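Long-range contact in UL37 (Suid herpesvirus 1, PDB 4K70), which probably helps direct the intracellular trafficking of the virus as an inner tegument protein, this chain being its N-terminal half: residues A[216-228]-A[264-277]. Sequence-based numbering, arbitrary orientation.
Sequences LTIADEFFHDRQN and RVSAALAHGDAYVR
Asp220, on helix 208-223, meets two arginines of segment 264-277 through one carboxylate. Arg264, on helix 260-271, comes from the opposite direction. From CB its chain leaves with CG anti to the backbone N (chi1 -176°) and bends at chi2, bringing CD alongside Asp220 OD2 at 3.4 Å. NE then binds the same OD2 on its syn side at 2.7 Å, with OD2 in the guanidinium plane of Arg264. At the tip, NH2 divides its hydrogens between Asp220 OD1, 3.0 Å away, and Ala274 O of its own segment, to which it runs almost straight (2.6 Å, 172°); NH1 adds a weak bond to Ala274 O. Leu216 CD2 lies over one guanidinium face, 3.5 Å from Arg264 NH2, and Arg277 CG covers the opposite face.

Arg277 also grips Asp220 side-on, but sets both NE and NH2 on OD1 alone; its NH2 bonds His224 O as well, at 2.9 Å. Beyond this cluster the amide of Gln227 stacks over one face of the Tyr275 ring, 29° from parallel. The tyrosine hydroxyl accepts from Asn228 N (3.1 Å) and donates weakly to Arg226 O (2.8 Å), tying down the link to helix 229-240, whose Phe235 packs on Leu216 and Ala274.

With three N-H groups converging on OD1, two positive charges probably keep Asp220 ionised, and this one carboxylate joins helix 208-223 to helix 260-271 and to the loop that follows it.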
loop_
_atom_site.group_PDB
_atom_site.type_symbol
_atom_site.label_atom_id
_atom_site.label_comp_id
_atom_site.label_asym_id
_atom_site.label_seq_id
_atom_site.Cartn_x
_atom_site.Cartn_y
_atom_site.Cartn_z
ATOM N N LEU A 216 -22.861 -12.095 3.573
ATOM C CA LEU A 216 -22.051 -13.117 4.218
ATOM C C LEU A 216 -20.577 -12.942 3.915
ATOM O O LEU A 216 -19.743 -13.096 4.807
ATOM C CB LEU A 216 -22.510 -14.522 3.837
ATOM C CG LEU A 216 -23.908 -14.878 4.345
ATOM C CD1 LEU A 216 -24.250 -16.348 4.041
ATOM C CD2 LEU A 216 -23.997 -14.585 5.834
ATOM N N THR A 217 -20.236 -12.620 2.671
ATOM C CA THR A 217 -18.825 -12.355 2.366
ATOM C C THR A 217 -18.288 -11.193 3.219
ATOM O O THR A 217 -17.135 -11.209 3.659
ATOM C CB THR A 217 -18.555 -12.081 0.862
ATOM O OG1 THR A 217 -19.077 -10.793 0.493
ATOM C CG2 THR A 217 -19.157 -13.185 -0.032
ATOM N N ILE A 218 -19.133 -10.197 3.459
ATOM C CA ILE A 218 -18.720 -9.034 4.241
ATOM C C ILE A 218 -18.539 -9.427 5.711
ATOM O O ILE A 218 -17.551 -9.058 6.356
ATOM C CB ILE A 218 -19.737 -7.888 4.129
ATOM C CG1 ILE A 218 -19.744 -7.326 2.704
ATOM C CG2 ILE A 218 -19.407 -6.770 5.131
ATOM C CD1 ILE A 218 -20.974 -6.485 2.379
ATOM N N ALA A 219 -19.492 -10.180 6.238
ATOM C CA ALA A 219 -19.402 -10.633 7.623
ATOM C C ALA A 219 -18.113 -11.422 7.815
ATOM O O ALA A 219 -17.387 -11.212 8.787
ATOM C CB ALA A 219 -20.619 -11.467 7.997
ATOM N N ASP A 220 -17.808 -12.292 6.849
ATOM C CA ASP A 220 -16.655 -13.195 6.948
ATOM C C ASP A 220 -15.281 -12.546 6.707
ATOM O O ASP A 220 -14.307 -12.903 7.357
ATOM C CB ASP A 220 -16.832 -14.405 6.015
ATOM C CG ASP A 220 -17.931 -15.337 6.484
ATOM O OD1 ASP A 220 -18.436 -15.122 7.610
ATOM O OD2 ASP A 220 -18.287 -16.278 5.745
ATOM N N GLU A 221 -15.200 -11.610 5.769
ATOM C CA GLU A 221 -13.934 -10.974 5.411
ATOM C C GLU A 221 -13.610 -9.814 6.342
ATOM O O GLU A 221 -12.451 -9.535 6.625
ATOM C CB GLU A 221 -13.984 -10.440 3.971
ATOM C CG GLU A 221 -14.346 -11.470 2.893
ATOM C CD GLU A 221 -13.133 -12.132 2.263
ATOM O OE1 GLU A 221 -12.033 -12.047 2.856
ATOM O OE2 GLU A 221 -13.282 -12.736 1.175
ATOM N N PHE A 222 -14.646 -9.128 6.809
ATOM C CA PHE A 222 -14.417 -7.864 7.507
ATOM C C PHE A 222 -14.914 -7.734 8.940
ATOM O O PHE A 222 -14.526 -6.794 9.638
ATOM C CB PHE A 222 -14.969 -6.716 6.663
ATOM C CG PHE A 222 -14.326 -6.608 5.310
ATOM C CD1 PHE A 222 -13.071 -6.038 5.173
ATOM C CD2 PHE A 222 -14.969 -7.086 4.174
ATOM C CE1 PHE A 222 -12.472 -5.943 3.937
ATOM C CE2 PHE A 222 -14.370 -6.984 2.932
ATOM C CZ PHE A 222 -13.125 -6.412 2.816
ATOM N N PHE A 223 -15.769 -8.645 9.389
ATOM C CA PHE A 223 -16.326 -8.489 10.729
ATOM C C PHE A 223 -16.070 -9.668 11.644
ATOM O O PHE A 223 -16.075 -9.513 12.865
ATOM C CB PHE A 223 -17.819 -8.142 10.671
ATOM C CG PHE A 223 -18.091 -6.757 10.155
ATOM C CD1 PHE A 223 -18.194 -6.525 8.790
ATOM C CD2 PHE A 223 -18.219 -5.681 11.032
ATOM C CE1 PHE A 223 -18.432 -5.249 8.305
ATOM C CE2 PHE A 223 -18.461 -4.403 10.558
ATOM C CZ PHE A 223 -18.570 -4.181 9.191
ATOM N N HIS A 224 -15.807 -10.827 11.052
ATOM C CA HIS A 224 -15.631 -12.082 11.783
ATOM C C HIS A 224 -16.675 -12.254 12.877
ATOM O O HIS A 224 -17.833 -12.563 12.590
ATOM C CB HIS A 224 -14.217 -12.199 12.357
ATOM C CG HIS A 224 -13.147 -12.307 11.310
ATOM N ND1 HIS A 224 -12.539 -13.502 10.985
ATOM C CD2 HIS A 224 -12.578 -11.368 10.518
ATOM C CE1 HIS A 224 -11.640 -13.294 10.040
ATOM N NE2 HIS A 224 -11.644 -12.006 9.736
ATOM N N ASP A 225 -16.272 -12.033 14.124
ATOM C CA ASP A 225 -17.169 -12.254 15.257
ATOM C C ASP A 225 -17.763 -10.966 15.812
ATOM O O ASP A 225 -18.590 -10.997 16.721
ATOM C CB ASP A 225 -16.458 -13.021 16.371
ATOM C CG ASP A 225 -16.404 -14.514 16.103
ATOM O OD1 ASP A 225 -17.355 -15.047 15.492
ATOM O OD2 ASP A 225 -15.408 -15.153 16.503
ATOM N N ARG A 226 -17.346 -9.836 15.257
ATOM C CA ARG A 226 -17.848 -8.540 15.689
ATOM C C ARG A 226 -19.190 -8.236 15.046
ATOM O O ARG A 226 -19.290 -8.122 13.824
ATOM C CB ARG A 226 -16.859 -7.446 15.310
ATOM C CG ARG A 226 -15.422 -7.848 15.486
ATOM C CD ARG A 226 -14.501 -6.716 15.087
ATOM N NE ARG A 226 -13.309 -6.716 15.926
ATOM C CZ ARG A 226 -12.173 -7.317 15.599
ATOM N NH1 ARG A 226 -12.063 -7.956 14.435
ATOM N NH2 ARG A 226 -11.147 -7.273 16.436
ATOM N N GLN A 227 -20.213 -8.073 15.872
ATOM C CA GLN A 227 -21.566 -7.874 15.380
ATOM C C GLN A 227 -21.811 -6.434 14.960
ATOM O O GLN A 227 -21.587 -5.498 15.728
ATOM C CB GLN A 227 -22.571 -8.273 16.462
ATOM C CG GLN A 227 -22.323 -9.642 17.052
ATOM C CD GLN A 227 -23.403 -10.634 16.680
ATOM O OE1 GLN A 227 -24.506 -10.251 16.277
ATOM N NE2 GLN A 227 -23.093 -11.920 16.810
ATOM N N ASN A 228 -22.271 -6.262 13.730
ATOM C CA ASN A 228 -22.711 -4.966 13.256
ATOM C C ASN A 228 -24.199 -5.079 12.995
ATOM O O ASN A 228 -24.625 -5.872 12.155
ATOM C CB ASN A 228 -21.977 -4.583 11.975
ATOM C CG ASN A 228 -22.361 -3.212 11.472
ATOM O OD1 ASN A 228 -23.492 -2.989 11.048
ATOM N ND2 ASN A 228 -21.415 -2.285 11.503
ATOM N N ARG A 264 -21.820 -23.084 6.509
ATOM C CA ARG A 264 -21.805 -21.692 6.946
ATOM C C ARG A 264 -22.970 -20.916 6.350
ATOM O O ARG A 264 -23.629 -20.152 7.045
ATOM C CB ARG A 264 -20.473 -21.024 6.594
ATOM C CG ARG A 264 -20.340 -19.607 7.101
ATOM C CD ARG A 264 -20.814 -18.574 6.078
ATOM N NE ARG A 264 -20.699 -17.225 6.636
ATOM C CZ ARG A 264 -21.575 -16.700 7.487
ATOM N NH1 ARG A 264 -22.647 -17.394 7.844
ATOM N NH2 ARG A 264 -21.398 -15.478 7.966
ATOM N N VAL A 265 -23.230 -21.125 5.060
ATOM C CA VAL A 265 -24.313 -20.416 4.380
ATOM C C VAL A 265 -25.680 -20.898 4.876
ATOM O O VAL A 265 -26.565 -20.088 5.194
ATOM C CB VAL A 265 -24.200 -20.555 2.827
ATOM C CG1 VAL A 265 -25.445 -20.030 2.149
ATOM C CG2 VAL A 265 -22.967 -19.811 2.325
ATOM N N SER A 266 -25.840 -22.219 4.951
ATOM C CA SER A 266 -27.095 -22.825 5.392
ATOM C C SER A 266 -27.471 -22.398 6.807
ATOM O O SER A 266 -28.633 -22.115 7.094
ATOM C CB SER A 266 -27.000 -24.351 5.333
ATOM O OG SER A 266 -26.928 -24.794 3.993
ATOM N N ALA A 267 -26.480 -22.358 7.687
ATOM C CA ALA A 267 -26.696 -21.984 9.078
ATOM C C ALA A 267 -27.205 -20.547 9.197
ATOM O O ALA A 267 -28.128 -20.266 9.958
ATOM C CB ALA A 267 -25.417 -22.153 9.859
ATOM N N ALA A 268 -26.606 -19.636 8.436
ATOM C CA ALA A 268 -27.046 -18.247 8.459
ATOM C C ALA A 268 -28.439 -18.115 7.856
ATOM O O ALA A 268 -29.276 -17.382 8.370
ATOM C CB ALA A 268 -26.047 -17.351 7.727
ATOM N N LEU A 269 -28.699 -18.833 6.767
ATOM C CA LEU A 269 -30.008 -18.746 6.146
ATOM C C LEU A 269 -31.087 -19.354 7.041
ATOM O O LEU A 269 -32.201 -18.836 7.111
ATOM C CB LEU A 269 -30.011 -19.388 4.752
ATOM C CG LEU A 269 -29.303 -18.598 3.649
ATOM C CD1 LEU A 269 -29.068 -19.459 2.413
ATOM C CD2 LEU A 269 -30.091 -17.339 3.275
ATOM N N ALA A 270 -30.751 -20.447 7.721
ATOM C CA ALA A 270 -31.706 -21.148 8.581
ATOM C C ALA A 270 -32.071 -20.311 9.799
ATOM O O ALA A 270 -33.148 -20.464 10.364
ATOM C CB ALA A 270 -31.147 -22.500 9.016
ATOM N N HIS A 271 -31.171 -19.421 10.199
ATOM C CA HIS A 271 -31.383 -18.603 11.389
ATOM C C HIS A 271 -31.709 -17.152 11.081
ATOM O O HIS A 271 -32.049 -16.389 11.982
ATOM C CB HIS A 271 -30.159 -18.667 12.307
ATOM C CG HIS A 271 -30.039 -19.957 13.050
ATOM N ND1 HIS A 271 -29.541 -21.107 12.473
ATOM C CD2 HIS A 271 -30.373 -20.290 14.320
ATOM C CE1 HIS A 271 -29.565 -22.089 13.358
ATOM N NE2 HIS A 271 -30.064 -21.619 14.485
ATOM N N GLY A 272 -31.603 -16.767 9.811
ATOM C CA GLY A 272 -31.757 -15.373 9.431
ATOM C C GLY A 272 -30.724 -14.494 10.116
ATOM O O GLY A 272 -30.961 -13.309 10.354
ATOM N N ASP A 273 -29.566 -15.074 10.416
ATOM C CA ASP A 273 -28.537 -14.397 11.200
ATOM C C ASP A 273 -27.170 -14.611 10.576
ATOM O O ASP A 273 -26.677 -15.732 10.556
ATOM C CB ASP A 273 -28.531 -14.954 12.628
ATOM C CG ASP A 273 -27.647 -14.150 13.571
ATOM O OD1 ASP A 273 -26.887 -13.275 13.097
ATOM O OD2 ASP A 273 -27.709 -14.404 14.796
ATOM N N ALA A 274 -26.548 -13.537 10.095
ATOM C CA ALA A 274 -25.280 -13.651 9.376
ATOM C C ALA A 274 -24.123 -14.188 10.227
ATOM O O ALA A 274 -23.134 -14.689 9.686
ATOM C CB ALA A 274 -24.900 -12.311 8.737
ATOM N N TYR A 275 -24.243 -14.089 11.549
ATOM C CA TYR A 275 -23.149 -14.478 12.444
ATOM C C TYR A 275 -23.235 -15.913 12.955
ATOM O O TYR A 275 -22.338 -16.390 13.654
ATOM C CB TYR A 275 -23.025 -13.484 13.602
ATOM C CG TYR A 275 -22.568 -12.130 13.132
ATOM C CD1 TYR A 275 -21.217 -11.866 12.934
ATOM C CD2 TYR A 275 -23.479 -11.121 12.859
ATOM C CE1 TYR A 275 -20.783 -10.627 12.494
ATOM C CE2 TYR A 275 -23.053 -9.875 12.415
ATOM C CZ TYR A 275 -21.703 -9.638 12.235
ATOM O OH TYR A 275 -21.265 -8.411 11.801
ATOM N N VAL A 276 -24.317 -16.595 12.601
ATOM C CA VAL A 276 -24.433 -18.026 12.825
ATOM C C VAL A 276 -23.728 -18.745 11.678
ATOM O O VAL A 276 -24.061 -18.538 10.504
ATOM C CB VAL A 276 -25.903 -18.464 12.866
ATOM C CG1 VAL A 276 -26.003 -19.954 13.145
ATOM C CG2 VAL A 276 -26.654 -17.677 13.914
ATOM N N ARG A 277 -22.751 -19.579 12.016
ATOM C CA ARG A 277 -21.898 -20.201 11.012
ATOM C C ARG A 277 -21.852 -21.720 11.127
ATOM O O ARG A 277 -21.212 -22.379 10.309
ATOM C CB ARG A 277 -20.474 -19.636 11.101
ATOM C CG ARG A 277 -20.349 -18.165 10.732
ATOM C CD ARG A 277 -18.880 -17.768 10.573
ATOM N NE ARG A 277 -18.716 -16.405 10.072
ATOM C CZ ARG A 277 -18.700 -15.324 10.846
ATOM N NH1 ARG A 277 -18.850 -15.448 12.159
ATOM N NH2 ARG A 277 -18.544 -14.120 10.310
#